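Local coordinates for protein serine protease inhibitor 4, isoform B (Drosophila melanogaster, PDB 4P0F) that probably inhibits serine and cysteine endopeptidases, at residues Phe208-Leu213 against Ser261-Lys266. Sequence-based numbering, arbitrary orientation.
Sequences FRYADL and SLYETK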
loop_
_atom_site.group_PDB
_atom_site.type_symbol
_atom_site.label_atom_id
_atom_site.label_comp_id
_atom_site.label_asym_id
_atom_site.label_seq_id
_atom_site.Cartn_x
_atom_site.Cartn_y
_atom_site.Cartn_z
ATOM N N PHE A 208 1.308 -17.180 20.000
ATOM C CA PHE A 208 0.925 -16.110 19.101
ATOM C C PHE A 208 -0.576 -15.946 19.171
ATOM O O PHE A 208 -1.283 -16.873 19.558
ATOM C CB PHE A 208 1.305 -16.408 17.653
ATOM C CG PHE A 208 2.782 -16.404 17.380
ATOM C CD1 PHE A 208 3.521 -15.235 17.476
ATOM C CD2 PHE A 208 3.413 -17.559 16.973
ATOM C CE1 PHE A 208 4.873 -15.228 17.196
ATOM C CE2 PHE A 208 4.765 -17.558 16.679
ATOM C CZ PHE A 208 5.492 -16.392 16.795
ATOM N N ARG A 209 -1.053 -14.770 18.789
ATOM C CA ARG A 209 -2.472 -14.563 18.568
ATOM C C ARG A 209 -2.904 -15.329 17.323
ATOM O O ARG A 209 -2.324 -15.165 16.255
ATOM C CB ARG A 209 -2.780 -13.076 18.411
ATOM C CG ARG A 209 -2.508 -12.265 19.653
ATOM C CD ARG A 209 -2.975 -10.840 19.472
ATOM N NE ARG A 209 -4.423 -10.752 19.334
ATOM C CZ ARG A 209 -5.068 -9.644 18.986
ATOM N NH1 ARG A 209 -4.382 -8.537 18.736
ATOM N NH2 ARG A 209 -6.394 -9.645 18.883
ATOM N N TYR A 210 -3.930 -16.160 17.488
ATOM C CA TYR A 210 -4.338 -17.148 16.500
ATOM C C TYR A 210 -5.860 -17.175 16.445
ATOM O O TYR A 210 -6.512 -16.928 17.449
ATOM C CB TYR A 210 -3.790 -18.548 16.867
ATOM C CG TYR A 210 -4.549 -19.680 16.212
ATOM C CD1 TYR A 210 -5.652 -20.243 16.831
ATOM C CD2 TYR A 210 -4.186 -20.156 14.954
ATOM C CE1 TYR A 210 -6.370 -21.249 16.237
ATOM C CE2 TYR A 210 -4.904 -21.177 14.348
ATOM C CZ TYR A 210 -5.997 -21.715 14.996
ATOM O OH TYR A 210 -6.742 -22.728 14.430
ATOM N N ALA A 211 -6.421 -17.481 15.283
ATOM C CA ALA A 211 -7.841 -17.772 15.211
ATOM C C ALA A 211 -8.168 -18.808 14.157
ATOM O O ALA A 211 -7.609 -18.823 13.064
ATOM C CB ALA A 211 -8.649 -16.487 14.936
ATOM N N ASP A 212 -9.111 -19.666 14.505
ATOM C CA ASP A 212 -9.790 -20.492 13.536
ATOM C C ASP A 212 -10.906 -19.663 12.937
ATOM O O ASP A 212 -11.686 -19.053 13.671
ATOM C CB ASP A 212 -10.355 -21.747 14.194
ATOM C CG ASP A 212 -10.847 -22.765 13.188
ATOM O OD1 ASP A 212 -10.245 -22.879 12.100
ATOM O OD2 ASP A 212 -11.833 -23.462 13.500
ATOM N N LEU A 213 -10.970 -19.654 11.612
ATOM C CA LEU A 213 -11.948 -18.879 10.869
ATOM C C LEU A 213 -12.799 -19.808 10.004
ATOM O O LEU A 213 -12.706 -19.793 8.781
ATOM C CB LEU A 213 -11.239 -17.827 10.009
ATOM C CG LEU A 213 -10.372 -16.832 10.782
ATOM C CD1 LEU A 213 -9.475 -16.043 9.830
ATOM C CD2 LEU A 213 -11.237 -15.895 11.612
ATOM N N SER A 261 -10.999 -11.797 16.378
ATOM C CA SER A 261 -11.191 -13.233 16.617
ATOM C C SER A 261 -9.948 -13.898 17.209
ATOM O O SER A 261 -10.021 -15.001 17.719
ATOM C CB SER A 261 -11.553 -13.944 15.312
ATOM O OG SER A 261 -12.722 -13.376 14.743
ATOM N N LEU A 262 -8.813 -13.225 17.108
ATOM C CA LEU A 262 -7.535 -13.789 17.549
ATOM C C LEU A 262 -7.424 -13.921 19.055
ATOM O O LEU A 262 -7.875 -13.050 19.794
ATOM C CB LEU A 262 -6.398 -12.909 17.046
ATOM C CG LEU A 262 -6.306 -12.652 15.551
ATOM C CD1 LEU A 262 -5.259 -11.570 15.283
ATOM C CD2 LEU A 262 -5.976 -13.932 14.813
ATOM N N TYR A 263 -6.796 -15.006 19.508
ATOM C CA TYR A 263 -6.511 -15.212 20.927
ATOM C C TYR A 263 -5.140 -15.874 21.043
ATOM O O TYR A 263 -4.747 -16.630 20.166
ATOM C CB TYR A 263 -7.595 -16.071 21.592
ATOM C CG TYR A 263 -7.752 -17.446 20.983
ATOM C CD1 TYR A 263 -8.565 -17.645 19.871
ATOM C CD2 TYR A 263 -7.094 -18.546 21.516
ATOM C CE1 TYR A 263 -8.714 -18.899 19.307
ATOM C CE2 TYR A 263 -7.237 -19.808 20.957
ATOM C CZ TYR A 263 -8.050 -19.976 19.852
ATOM O OH TYR A 263 -8.200 -21.222 19.289
ATOM N N GLU A 264 -4.417 -15.587 22.120
ATOM C CA GLU A 264 -3.086 -16.169 22.325
ATOM C C GLU A 264 -3.145 -17.677 22.552
ATOM O O GLU A 264 -3.917 -18.153 23.380
ATOM C CB GLU A 264 -2.400 -15.507 23.521
ATOM C CG GLU A 264 -2.023 -14.052 23.285
ATOM C CD GLU A 264 -0.766 -13.889 22.459
ATOM O OE1 GLU A 264 -0.169 -14.914 22.066
ATOM O OE2 GLU A 264 -0.374 -12.727 22.204
ATOM N N THR A 265 -2.318 -18.423 21.828
ATOM C CA THR A 265 -2.214 -19.861 22.045
ATOM C C THR A 265 -0.880 -20.373 21.498
ATOM O O THR A 265 -0.266 -19.728 20.655
ATOM C CB THR A 265 -3.403 -20.611 21.393
ATOM O OG1 THR A 265 -3.589 -21.882 22.025
ATOM C CG2 THR A 265 -3.199 -20.799 19.899
ATOM N N LYS A 266 -0.429 -21.526 21.986
ATOM C CA LYS A 266 0.836 -22.085 21.516
ATOM C C LYS A 266 0.684 -22.600 20.091
ATOM O O LYS A 266 -0.223 -23.384 19.800
ATOM C CB LYS A 266 1.314 -23.209 22.445
ATOM C CG LYS A 266 1.570 -22.743 23.870
ATOM C CD LYS A 266 2.107 -23.863 24.752
ATOM C CE LYS A 266 2.245 -23.406 26.196
ATOM N NZ LYS A 266 3.191 -24.261 26.966
#
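Tyr210 turns the edge of its ring toward the face of Tyr263, an offset edge-to-face pair with centroids 5.8 Å apart and planes at 85°. Tyr210 CE1 lies 3.6 Å from Tyr263 OH, which sits at the rim of the Tyr210 ring near its plane. Over one face of the Tyr263 ring lies the carbonyl oxygen of Tyr210, 3.3 Å from CD1 of Tyr263. A chi1 of 60° sets Tyr263 CG between its backbone N and carbonyl carbon, on the side of Tyr210 O. Thr265 CG2 meets the Tyr210 ring obliquely, and Ile352 touches both residues.

On the face of the sheet that carries Arg209 and Glu264, Leu262 CD1 lies over one face of the guanidinium, toward the rim; Leu262 O is at its edge in plane, without a hydrogen bond. Arg209 NE packs 3.7 Å from Leu262 CB. Arg209 NE and Glu264 OE2 stand 5.3 Å apart, too far for a salt bridge, although Arg209 CG approaches that oxygen to 3.4 Å. An alanine at Arg209 would probably leave Leu262 CB and CD1 without their guanidinium contacts, and Glu222 without its weak, long ion pair.

The strongly crossed segments pair briefly as antiparallel strands: two hydrogen-bonded pairs, Phe208-Thr265 and Tyr210-Tyr263 (Tyr263 N to Tyr210 O 2.8 Å, 162°), flank the non-hydrogen-bonded pair Arg209-Glu264. Because Arg209 and Ala211 bond to strand 218-224, strand 208-213 is flanked on both edges in this serpin beta-sheet. Backbone bonds thus set the register, aromatic and methyl contacts line one face, Arg209's aliphatic part meets the Glu264 carboxylate on the other, and charge attraction there is probably modest.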